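Ribosome-inactivating protein 3 (Zea mays, PDB 2PQG) belongs to the plant ribosome-inactivating proteins, a single chain that combines a mixed beta-sheet with several helices and long loops. Local coordinates at residues T3-P7 with F18-V22; G76-P80 with L135-K139; G124-M128 with G200-Q204; T192-T196 with T208-Q213; R222-A226 with I238-L244. All coordinates share one frame. Numbering follows the deposited sequence.

Contact 1: residues T3-P7 with F18-V22; sequences TEIFP and FIASV
Phe18, Glu4 and Phe6 carry most of this interface, in which strand 3-7 runs antiparallel to helix 18-22: the short axes lie 9.7 Å apart at 173°. The register is fixed at both ends, Glu4 CA to Val22 CA and Phe6 CA to Phe18 CA each measuring 6.7 Å. The strand is extended; the helix holds its turn through Val22 N to Phe18 O (2.8 Å). Phe18 points its CA-to-CB bond toward the strand, and with chi1 t its ring packs on Phe6 and Glu4. Phe6, also t, brings its CB over one face of the Phe18 ring, 3.6 Å from the centroid (CH-pi), and the rings form an offset stack (centroids 4.8 Å apart, planes at 23°). This is the first beta-alpha pair of a beta-alpha-beta crossover: after helix 15-27 the chain returns as strand 51-57, parallel to strand 2-7 and hydrogen-bonded through the backbone to Glu4 and Phe6. Glu4, m at chi1 and chi2, lends its aliphatic part to the packing, with Glu4 CB 3.8 Å from Phe18 CE1 and Glu4 CG 3.6 Å from Val22 CG2. A long, bent side chain suits this buried place, its methylenes filling the gap; its carboxylate comes close to that of Asp25.

Contact 2: residues G76-P80 with L135-K139; sequences GFRTP and LAKKK
The end of a strand meets a tight turn here. Residues 76-78 are extended and Thr79-Pro80 continue as loop, while 135-138 form a type I beta turn closed by Lys138 N to Leu135 O (2.9 Å). The backbones come nearest at Thr79 CA and Ala136 CA, 5.0 Å apart, close enough that main-chain carbonyls share in the packing. Apolar contacts come first. Phe77, chi1 p, swings its ring toward the turn: Phe77 CZ lies 4.1 Å from Leu135 CD2 and 3.9 Å from Lys138 CB, which sits at the ring edge. Pro80 CD rests 3.9 Å from Ala136 CB; the small alanine lets the proline ring come up against the turn. A second group brings carbon to carbonyl oxygen: Phe77 CE1 is 3.6 Å and Thr79 CG2 3.8 Å from Leu135 O, and Pro80 CD is 3.2 Å from Ala136 O. Two polar side chains have partners outside the two segments. Thr79 turns its methyl to the turn and bonds through OG1 to Val83 N, and Lys138, whose chain leads away, makes a cation-pi contact with Trp85. The contact thus packs the end of strand 74-78 against the exit of helix 125-135, with strand 84-86 supplying Trp85 beside Phe77, strand 62-68 touching both segments, and helix 171-189 packing on Leu135.

Contact 3: residues G124-M128 with G200-Q204; sequences GRAEM and GFNSQ
Gly124 occupies the N-cap of helix 125-135, and the loop 200-204 folds against it as a type I turn from Gly200 to Ser203. The nearest backbone approach is Gly124 CA to Phe201 CA, 4.2 Å. At phi 143 and psi 172, Gly124 adopts angles at which a CB would collide with the preceding carbonyl, and the loop carbonyls crowd the same space. The first-turn amide Arg125 N lacks an acceptor within its helix and donates to Phe201 O (2.8 Å, 158°); Gly124 O in turn accepts from Met128 N at 2.9 Å. Arg125, t at chi1 and chi2 and m at chi3, sends NE to Asn202 OD1 (2.8 Å, 157°), with a weak second bond from Arg125 NH1 to Asn202 OD1 (3.3 Å). Its NH2 also donates to Val8 O and its NH1 to Tyr13 O, both between strand 2-7 and helix 15-27, so that Arg125 links that loop to 200-204. In the loop, Gly200 O receives both Ser203 OG (2.8 Å) and Ser203 N (3.1 Å). Phe201, chi1 t, lays its ring under the arginine stem, Phe201 CE1 to Arg125 CB being 3.2 Å, while Met128 CE reaches Phe201 CE2 at 4.3 Å. A carbonyl from a distant loop, Phe201 O, accepting the first amide after the N-cap glycine is characteristic of a capped helix N-terminus.

Contact 4: residues T192-T196 with T208-Q213; sequences TVSRT and TLTVTQ
Helix 192-196 faces the approach to, and first turn of, helix 211-217, the two segments running in opposite senses: Thr196 CA lies 6.9 Å from Leu209 CA and Thr192 CA 7.6 Å from Gln213 CA. Leu209, extended at phi -95 and psi 143, points toward the helix with chi1 m and a chi2 of 142°, between wells. This places Leu209 CD2 3.7 Å from Val193 CG2 and 4.0 Å from Thr196 CB; the branched, t-rotamer Val193 offers a broad apolar surface to the leucine. Thr196, chi1 m, puts its methyl against the loop, Thr196 CG2 to Thr208 O being 3.6 Å. Helix 211-217 opens with a classical N-cap: Thr210, in the p rotamer that brings its hydroxyl back over the first turn, accepts through OG1 from Gln213 N (3.0 Å, 156°). Threonine suits that position because a short hydroxyl side chain can reach a free amide of the first turn. Gln213 itself, chi1 m and chi2 t, extends toward the other helix so that its amide end sits between Thr192 and Thr196, on the same face of helix 191-199. On the far side Ser194 OG hydrogen-bonds Arg23 NH2; Arg195 NH2, off to one side, bonds Arg254 O.

Contact 5: residues R222-A226 with I238-L244; sequences RISKA and IPDMQKL
The principal hollow lies on helix 222-226, and the methyl end of Met241 fills it. The helix 239-242 begins right after its N-cap Ile238, and the pairs of nearest backbone are Arg222 CA to Asp240 CA (7.6 Å), Ile223 CA to Met241 CA (6.9 Å) and Ala226 CA to Ile238 CA (7.4 Å). Met241, m at chi1 and chi2, curls back so that its CE settles 3.4 Å from Ile223 CA, 3.7 Å from Ile223 CB, 3.6 Å from Arg222 O and 3.8 Å from Arg222 CG. An unbranched, flexible side chain is well suited to such a narrow recess. Ala226 is the opposing bump: its CB fits between Ile238 CD1 (3.5 Å) and Met241 CG (3.7 Å), and a larger residue would crowd both. Arg222, the residue most covered by the contact, lays its guanidinium across the turn, chi1 and chi2 t with chi3 p, with Asp240 CB over one face and Leu244 CD1 3.8 Å from Arg222 NH2. Arg222 NH2 bonds Asp240 O (3.1 Å, 154°), while Arg222 NE to Asp240 OD1, 3.5 Å, is a salt bridge of charges alone; Lys243 NZ adds a second to Asp240 OD2 at 3.2 Å. The whole is a helix-loop-helix hairpin: short helix 239-242 folds back on helix 220-232, held by the Met241 and Ala226 packing and the Arg222-Asp240-Lys243 network.

In the fold
Contacts 1 and 3 share a packed junction: Phe6 CE1 lies 3.9 Å from Met128 SD and 4.0 Å from Phe201 CZ, so the edge strand of the sheet joins the capped helix. Contact 4 also touches contact 1, Ile19 CG2 to Ser194 CB being 4.0 Å, and adjoins contact 3 in sequence, with centres about 14 Å apart. Helix 211-217 of contact 4 is followed in the chain by helix 220-232 of contact 5, and the two contacts touch at Thr212 CG2 to Leu244 O, 3.9 Å. Contact 2 reaches the same sheet as contact 1 without touching it, and its centre lies about 36 Å from that of contact 5, on opposite sides of the chain's centre.

Contact 1: residues T3-P7 with F18-V22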
# COMPACT_ATOMS: atom_id res chain seq x y z
N THR A 3 -1.65 12.89 -11.06
CA THR A 3 -0.59 12.91 -10.06
C THR A 3 -1.07 13.47 -8.72
O THR A 3 -1.95 14.33 -8.67
CB THR A 3 0.63 13.73 -10.54
OG1 THR A 3 1.23 13.08 -11.66
CG2 THR A 3 1.66 13.85 -9.42
N GLU A 4 -0.48 12.97 -7.64
CA GLU A 4 -0.59 13.60 -6.32
C GLU A 4 0.86 13.77 -5.83
O GLU A 4 1.77 13.01 -6.24
CB GLU A 4 -1.35 12.74 -5.31
CG GLU A 4 -2.69 12.24 -5.80
CD GLU A 4 -3.68 13.35 -6.09
OE1 GLU A 4 -3.68 14.35 -5.34
OE2 GLU A 4 -4.47 13.20 -7.04
N ILE A 5 1.09 14.77 -4.99
CA ILE A 5 2.42 15.04 -4.44
C ILE A 5 2.36 15.22 -2.93
O ILE A 5 1.56 16.00 -2.43
CB ILE A 5 3.03 16.31 -5.06
CG1 ILE A 5 3.23 16.11 -6.57
CG2 ILE A 5 4.37 16.62 -4.39
CD1 ILE A 5 3.70 17.37 -7.29
N PHE A 6 3.21 14.47 -2.22
CA PHE A 6 3.27 14.59 -0.78
C PHE A 6 4.70 14.90 -0.30
O PHE A 6 5.62 14.12 -0.52
CB PHE A 6 2.79 13.29 -0.09
CG PHE A 6 2.69 13.42 1.40
CD1 PHE A 6 3.22 12.45 2.23
CD2 PHE A 6 2.11 14.55 1.97
CE1 PHE A 6 3.18 12.60 3.62
CE2 PHE A 6 2.07 14.72 3.35
CZ PHE A 6 2.60 13.74 4.18
N PRO A 7 4.90 16.08 0.32
CA PRO A 7 6.20 16.54 0.83
C PRO A 7 6.44 15.85 2.16
O PRO A 7 6.26 16.45 3.23
CB PRO A 7 6.02 18.04 0.95
CG PRO A 7 4.54 18.17 1.27
CD PRO A 7 3.86 17.12 0.45
N PHE A 18 -3.23 14.91 3.10
CA PHE A 18 -2.88 14.23 1.87
C PHE A 18 -3.91 13.16 1.54
O PHE A 18 -4.30 12.99 0.39
CB PHE A 18 -1.51 13.60 2.01
CG PHE A 18 -1.04 12.92 0.77
CD1 PHE A 18 -0.88 13.65 -0.41
CD2 PHE A 18 -0.80 11.56 0.76
CE1 PHE A 18 -0.47 13.02 -1.58
CE2 PHE A 18 -0.40 10.91 -0.40
CZ PHE A 18 -0.23 11.65 -1.58
N ILE A 19 -4.36 12.44 2.55
CA ILE A 19 -5.35 11.40 2.35
C ILE A 19 -6.64 12.04 1.84
O ILE A 19 -7.17 11.66 0.79
CB ILE A 19 -5.61 10.64 3.68
CG1 ILE A 19 -4.33 9.92 4.11
CG2 ILE A 19 -6.78 9.66 3.54
CD1 ILE A 19 -3.79 8.99 3.05
N ALA A 20 -7.13 13.02 2.59
CA ALA A 20 -8.35 13.72 2.25
C ALA A 20 -8.29 14.30 0.85
O ALA A 20 -9.29 14.31 0.13
CB ALA A 20 -8.62 14.82 3.26
N SER A 21 -7.12 14.79 0.47
CA SER A 21 -6.93 15.38 -0.85
C SER A 21 -6.91 14.31 -1.95
O SER A 21 -7.56 14.45 -2.99
CB SER A 21 -5.63 16.20 -0.87
OG SER A 21 -5.30 16.62 -2.18
N VAL A 22 -6.18 13.23 -1.72
CA VAL A 22 -6.08 12.16 -2.70
C VAL A 22 -7.39 11.36 -2.83
O VAL A 22 -7.75 10.90 -3.92
CB VAL A 22 -4.89 11.23 -2.37
CG1 VAL A 22 -4.79 10.11 -3.40
CG2 VAL A 22 -3.60 12.04 -2.35

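Contact 2: residues G76-P80 with L135-K139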
# COMPACT_ATOMS: atom_id res chain seq x y z
N GLY A 76 4.16 -0.58 -9.01
CA GLY A 76 5.59 -0.34 -9.09
C GLY A 76 5.93 1.08 -8.69
O GLY A 76 5.05 1.86 -8.33
N PHE A 77 7.22 1.41 -8.76
CA PHE A 77 7.68 2.75 -8.41
C PHE A 77 8.83 3.20 -9.31
O PHE A 77 9.59 2.37 -9.84
CB PHE A 77 8.10 2.79 -6.94
CG PHE A 77 9.36 2.02 -6.64
CD1 PHE A 77 10.60 2.66 -6.62
CD2 PHE A 77 9.32 0.66 -6.34
CE1 PHE A 77 11.76 1.96 -6.32
CE2 PHE A 77 10.48 -0.05 -6.04
CZ PHE A 77 11.71 0.61 -6.03
N ARG A 78 8.96 4.51 -9.49
CA ARG A 78 9.99 5.10 -10.33
C ARG A 78 11.06 5.84 -9.51
O ARG A 78 10.75 6.61 -8.61
CB ARG A 78 9.32 6.05 -11.32
CG ARG A 78 10.25 6.75 -12.31
CD ARG A 78 9.48 7.77 -13.16
NE ARG A 78 10.37 8.56 -14.00
CZ ARG A 78 11.21 9.49 -13.54
NH1 ARG A 78 11.28 9.75 -12.24
NH2 ARG A 78 12.00 10.14 -14.39
N THR A 79 12.33 5.58 -9.82
CA THR A 79 13.43 6.24 -9.12
C THR A 79 13.73 7.62 -9.72
O THR A 79 13.19 7.98 -10.77
CB THR A 79 14.73 5.43 -9.20
OG1 THR A 79 15.08 5.26 -10.58
CG2 THR A 79 14.58 4.09 -8.54
N PRO A 80 14.58 8.42 -9.06
CA PRO A 80 14.91 9.74 -9.59
C PRO A 80 15.62 9.60 -10.94
O PRO A 80 15.55 10.49 -11.77
CB PRO A 80 15.84 10.32 -8.54
CG PRO A 80 15.34 9.71 -7.29
CD PRO A 80 15.10 8.27 -7.69
N LEU A 135 14.45 3.72 -1.20
CA LEU A 135 13.98 3.25 -2.50
C LEU A 135 14.41 4.14 -3.67
O LEU A 135 14.49 3.68 -4.81
CB LEU A 135 12.45 3.09 -2.48
CG LEU A 135 11.95 1.98 -1.55
CD1 LEU A 135 10.43 2.01 -1.50
CD2 LEU A 135 12.46 0.61 -2.04
N ALA A 136 14.68 5.41 -3.38
CA ALA A 136 15.13 6.33 -4.41
C ALA A 136 16.47 5.84 -4.93
O ALA A 136 16.91 6.25 -6.00
CB ALA A 136 15.28 7.73 -3.85
N LYS A 137 17.11 4.96 -4.16
CA LYS A 137 18.40 4.40 -4.54
C LYS A 137 18.31 2.93 -4.92
O LYS A 137 19.35 2.28 -5.02
CB LYS A 137 19.41 4.51 -3.40
CG LYS A 137 19.31 5.75 -2.59
CD LYS A 137 20.58 5.95 -1.80
CE LYS A 137 20.55 7.28 -1.08
NZ LYS A 137 21.91 7.89 -1.04
N LYS A 138 17.11 2.39 -5.13
CA LYS A 138 17.00 0.98 -5.49
C LYS A 138 18.08 0.66 -6.50
O LYS A 138 18.17 1.27 -7.56
CB LYS A 138 15.64 0.62 -6.09
CG LYS A 138 15.57 -0.83 -6.55
CD LYS A 138 15.21 -1.77 -5.42
CE LYS A 138 15.83 -3.14 -5.63
NZ LYS A 138 15.68 -3.64 -7.02
N LYS A 139 18.89 -0.31 -6.13
CA LYS A 139 20.02 -0.75 -6.93
C LYS A 139 19.67 -2.03 -7.63
O LYS A 139 18.77 -2.75 -7.23
CB LYS A 139 21.20 -1.01 -5.99
CG LYS A 139 20.91 -2.09 -4.93
CD LYS A 139 19.67 -1.76 -4.08
CE LYS A 139 19.65 -2.51 -2.78
NZ LYS A 139 18.90 -3.79 -2.83

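Contact 3: residues G124-M128 with G200-Q204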
# COMPACT_ATOMS: atom_id res chain seq x y z
N GLY A 124 4.82 5.95 10.07
CA GLY A 124 5.08 7.28 10.59
C GLY A 124 5.76 8.11 9.50
O GLY A 124 6.10 7.60 8.43
N ARG A 125 5.92 9.40 9.75
CA ARG A 125 6.53 10.30 8.78
C ARG A 125 8.01 9.95 8.64
O ARG A 125 8.51 9.82 7.52
CB ARG A 125 6.36 11.75 9.22
CG ARG A 125 6.87 12.77 8.23
CD ARG A 125 6.93 14.14 8.87
NE ARG A 125 5.60 14.65 9.21
CZ ARG A 125 4.70 15.06 8.32
NH1 ARG A 125 3.52 15.51 8.74
NH2 ARG A 125 4.97 15.03 7.02
N ALA A 126 8.69 9.79 9.77
CA ALA A 126 10.11 9.45 9.73
C ALA A 126 10.30 8.12 8.98
O ALA A 126 11.26 7.96 8.23
CB ALA A 126 10.67 9.34 11.15
N GLU A 127 9.38 7.19 9.21
CA GLU A 127 9.40 5.88 8.57
C GLU A 127 9.20 6.03 7.06
O GLU A 127 9.79 5.29 6.28
CB GLU A 127 8.30 4.99 9.13
CG GLU A 127 8.43 4.63 10.61
CD GLU A 127 9.51 3.58 10.87
OE1 GLU A 127 9.96 2.93 9.90
OE2 GLU A 127 9.89 3.42 12.05
N MET A 128 8.36 6.98 6.66
CA MET A 128 8.10 7.21 5.24
C MET A 128 9.28 7.96 4.59
O MET A 128 9.57 7.77 3.41
CB MET A 128 6.81 8.01 5.06
CG MET A 128 6.40 8.15 3.60
SD MET A 128 4.89 9.13 3.38
CE MET A 128 3.61 7.97 3.80
N GLY A 200 -0.69 8.88 14.77
CA GLY A 200 0.68 8.72 15.23
C GLY A 200 1.74 9.06 14.20
O GLY A 200 2.91 8.72 14.37
N PHE A 201 1.34 9.74 13.14
CA PHE A 201 2.27 10.08 12.07
C PHE A 201 3.54 10.83 12.47
O PHE A 201 4.57 10.67 11.82
CB PHE A 201 1.54 10.87 10.99
CG PHE A 201 2.24 10.84 9.65
CD1 PHE A 201 2.79 12.00 9.12
CD2 PHE A 201 2.31 9.66 8.93
CE1 PHE A 201 3.41 11.98 7.88
CE2 PHE A 201 2.94 9.64 7.69
CZ PHE A 201 3.48 10.80 7.16
N ASN A 202 3.47 11.64 13.52
CA ASN A 202 4.64 12.39 13.96
C ASN A 202 5.15 11.92 15.31
O ASN A 202 5.97 12.59 15.93
CB ASN A 202 4.33 13.88 14.05
CG ASN A 202 3.76 14.44 12.77
OD1 ASN A 202 4.37 14.34 11.71
ND2 ASN A 202 2.58 15.05 12.86
N SER A 203 4.66 10.78 15.79
CA SER A 203 5.12 10.29 17.08
C SER A 203 6.56 9.84 16.93
O SER A 203 6.99 9.38 15.87
CB SER A 203 4.24 9.14 17.59
OG SER A 203 4.28 8.03 16.71
N GLN A 204 7.32 10.00 18.01
CA GLN A 204 8.73 9.67 17.99
C GLN A 204 9.09 8.20 17.80
O GLN A 204 10.20 7.89 17.38
CB GLN A 204 9.38 10.18 19.27
CG GLN A 204 10.87 9.99 19.30
CD GLN A 204 11.50 10.60 20.53
OE1 GLN A 204 11.11 10.29 21.65
NE2 GLN A 204 12.48 11.47 20.32

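Contact 4: residues T192-T196 with T208-Q213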
# COMPACT_ATOMS: atom_id res chain seq x y z
N THR A 192 -9.85 3.38 8.68
CA THR A 192 -9.44 2.87 9.98
C THR A 192 -7.91 2.97 10.03
O THR A 192 -7.32 3.19 11.09
CB THR A 192 -9.91 1.39 10.20
OG1 THR A 192 -9.45 0.91 11.47
CG2 THR A 192 -9.41 0.49 9.08
N VAL A 193 -7.28 2.83 8.87
CA VAL A 193 -5.83 2.92 8.76
C VAL A 193 -5.38 4.38 8.69
O VAL A 193 -4.41 4.77 9.34
CB VAL A 193 -5.31 2.18 7.50
CG1 VAL A 193 -3.85 2.53 7.24
CG2 VAL A 193 -5.48 0.68 7.70
N SER A 194 -6.08 5.19 7.89
CA SER A 194 -5.73 6.59 7.78
C SER A 194 -5.91 7.28 9.14
O SER A 194 -5.14 8.18 9.47
CB SER A 194 -6.59 7.27 6.72
OG SER A 194 -7.96 7.15 7.01
N ARG A 195 -6.90 6.86 9.93
CA ARG A 195 -7.09 7.46 11.25
C ARG A 195 -5.93 7.09 12.18
O ARG A 195 -5.42 7.93 12.91
CB ARG A 195 -8.39 7.01 11.90
CG ARG A 195 -9.65 7.59 11.29
CD ARG A 195 -10.81 7.54 12.29
NE ARG A 195 -11.05 6.19 12.78
CZ ARG A 195 -11.75 5.27 12.14
NH1 ARG A 195 -11.90 4.06 12.67
NH2 ARG A 195 -12.31 5.55 10.97
N THR A 196 -5.52 5.83 12.14
CA THR A 196 -4.44 5.35 12.98
C THR A 196 -3.08 5.88 12.53
O THR A 196 -2.26 6.27 13.36
CB THR A 196 -4.40 3.81 13.01
OG1 THR A 196 -5.63 3.32 13.57
CG2 THR A 196 -3.24 3.31 13.86
N THR A 208 1.62 1.67 14.62
CA THR A 208 1.24 0.44 13.94
C THR A 208 -0.26 0.18 14.04
O THR A 208 -0.95 0.78 14.87
CB THR A 208 1.95 -0.80 14.55
OG1 THR A 208 1.54 -0.96 15.92
CG2 THR A 208 3.45 -0.65 14.50
N LEU A 209 -0.75 -0.72 13.19
CA LEU A 209 -2.14 -1.15 13.25
C LEU A 209 -2.28 -2.43 14.06
O LEU A 209 -1.42 -3.31 14.01
CB LEU A 209 -2.69 -1.36 11.83
CG LEU A 209 -2.28 -0.32 10.79
CD1 LEU A 209 -2.04 -0.98 9.44
CD2 LEU A 209 -3.33 0.77 10.67
N THR A 210 -3.37 -2.53 14.80
CA THR A 210 -3.56 -3.61 15.77
C THR A 210 -3.67 -4.91 14.93
O THR A 210 -3.77 -4.87 13.69
CB THR A 210 -4.88 -3.46 16.57
OG1 THR A 210 -6.01 -3.60 15.70
CG2 THR A 210 -4.92 -2.13 17.26
N VAL A 211 -3.64 -6.05 15.61
CA VAL A 211 -3.75 -7.35 14.95
C VAL A 211 -5.07 -7.39 14.20
O VAL A 211 -5.14 -7.79 13.03
CB VAL A 211 -3.74 -8.49 15.98
CG1 VAL A 211 -4.29 -9.78 15.36
CG2 VAL A 211 -2.33 -8.70 16.49
N THR A 212 -6.13 -6.96 14.88
CA THR A 212 -7.46 -6.97 14.30
C THR A 212 -7.56 -6.08 13.08
O THR A 212 -8.22 -6.45 12.11
CB THR A 212 -8.52 -6.54 15.34
OG1 THR A 212 -8.50 -7.46 16.44
CG2 THR A 212 -9.91 -6.51 14.71
N GLN A 213 -6.92 -4.91 13.13
CA GLN A 213 -6.95 -3.98 12.00
C GLN A 213 -6.29 -4.65 10.80
O GLN A 213 -6.81 -4.61 9.68
CB GLN A 213 -6.21 -2.69 12.32
CG GLN A 213 -6.90 -1.77 13.31
CD GLN A 213 -6.23 -0.41 13.40
OE1 GLN A 213 -6.72 0.58 12.84
NE2 GLN A 213 -5.10 -0.35 14.09

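Contact 5: residues R222-A226 with I238-L244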
# COMPACT_ATOMS: atom_id res chain seq x y z
N ARG A 222 -13.26 -8.91 0.75
CA ARG A 222 -14.37 -9.51 1.43
C ARG A 222 -15.31 -8.49 2.02
O ARG A 222 -16.52 -8.63 1.88
CB ARG A 222 -13.89 -10.46 2.50
CG ARG A 222 -14.97 -11.40 2.91
CD ARG A 222 -14.39 -12.67 3.42
NE ARG A 222 -14.15 -12.61 4.85
CZ ARG A 222 -13.35 -13.45 5.49
NH1 ARG A 222 -12.71 -14.39 4.80
NH2 ARG A 222 -13.19 -13.36 6.81
N ILE A 223 -14.78 -7.47 2.67
CA ILE A 223 -15.68 -6.48 3.22
C ILE A 223 -16.26 -5.61 2.11
O ILE A 223 -17.27 -4.93 2.30
CB ILE A 223 -15.05 -5.65 4.39
CG1 ILE A 223 -15.38 -4.17 4.22
CG2 ILE A 223 -13.59 -5.94 4.55
CD1 ILE A 223 -16.07 -3.60 5.42
N SER A 224 -15.66 -5.66 0.92
CA SER A 224 -16.18 -4.92 -0.21
C SER A 224 -17.39 -5.70 -0.72
O SER A 224 -18.40 -5.10 -1.08
CB SER A 224 -15.15 -4.79 -1.32
OG SER A 224 -14.18 -3.82 -0.98
N LYS A 225 -17.29 -7.03 -0.74
CA LYS A 225 -18.40 -7.87 -1.17
C LYS A 225 -19.57 -7.71 -0.21
O LYS A 225 -20.72 -7.61 -0.62
CB LYS A 225 -17.96 -9.34 -1.24
CG LYS A 225 -16.94 -9.62 -2.33
CD LYS A 225 -16.63 -11.11 -2.52
CE LYS A 225 -15.82 -11.31 -3.79
NZ LYS A 225 -15.70 -12.73 -4.21
N ALA A 226 -19.27 -7.67 1.09
CA ALA A 226 -20.30 -7.49 2.10
C ALA A 226 -20.95 -6.12 1.89
O ALA A 226 -22.16 -5.97 2.09
CB ALA A 226 -19.70 -7.58 3.50
N ILE A 238 -23.29 -11.42 8.60
CA ILE A 238 -22.19 -11.90 7.79
C ILE A 238 -21.07 -12.55 8.57
O ILE A 238 -20.25 -11.86 9.18
CB ILE A 238 -21.62 -10.73 6.96
CG1 ILE A 238 -22.78 -9.95 6.30
CG2 ILE A 238 -20.66 -11.24 5.89
CD1 ILE A 238 -22.38 -9.21 5.04
N PRO A 239 -21.00 -13.88 8.52
CA PRO A 239 -19.98 -14.64 9.24
C PRO A 239 -18.59 -14.08 9.01
O PRO A 239 -17.89 -13.71 9.95
CB PRO A 239 -20.13 -16.06 8.68
CG PRO A 239 -20.61 -15.82 7.28
CD PRO A 239 -21.58 -14.66 7.41
N ASP A 240 -18.19 -14.03 7.74
CA ASP A 240 -16.88 -13.52 7.37
C ASP A 240 -16.63 -12.13 7.96
O ASP A 240 -15.49 -11.72 8.14
CB ASP A 240 -16.74 -13.46 5.85
CG ASP A 240 -16.63 -14.84 5.22
OD1 ASP A 240 -16.68 -14.93 3.98
OD2 ASP A 240 -16.47 -15.82 5.98
N MET A 241 -17.72 -11.41 8.25
CA MET A 241 -17.63 -10.07 8.80
C MET A 241 -17.54 -10.04 10.32
O MET A 241 -16.71 -9.31 10.88
CB MET A 241 -18.83 -9.23 8.34
CG MET A 241 -18.70 -8.71 6.93
SD MET A 241 -17.15 -7.81 6.62
CE MET A 241 -16.40 -8.91 5.42
N GLN A 242 -18.41 -10.81 10.99
CA GLN A 242 -18.40 -10.88 12.45
C GLN A 242 -17.13 -11.61 12.87
O GLN A 242 -16.62 -11.43 13.97
CB GLN A 242 -19.67 -11.58 12.96
CG GLN A 242 -20.03 -12.82 12.20
CD GLN A 242 -21.45 -13.27 12.52
OE1 GLN A 242 -21.82 -14.42 12.26
NE2 GLN A 242 -22.25 -12.36 13.07
N LYS A 243 -16.64 -12.46 11.98
CA LYS A 243 -15.38 -13.15 12.17
C LYS A 243 -14.33 -12.01 12.40
O LYS A 243 -13.41 -12.12 13.21
CB LYS A 243 -14.98 -13.84 10.88
CG LYS A 243 -14.07 -15.04 11.04
CD LYS A 243 -13.83 -15.78 9.73
CE LYS A 243 -15.10 -16.47 9.23
NZ LYS A 243 -14.80 -17.49 8.18
N LEU A 244 -14.47 -10.90 11.67
CA LEU A 244 -13.51 -9.80 11.71
C LEU A 244 -13.80 -8.69 12.68
O LEU A 244 -13.06 -7.70 12.74
CB LEU A 244 -13.38 -9.24 10.29
CG LEU A 244 -12.73 -10.14 9.21
CD1 LEU A 244 -13.10 -9.66 7.82
CD2 LEU A 244 -11.22 -10.13 9.41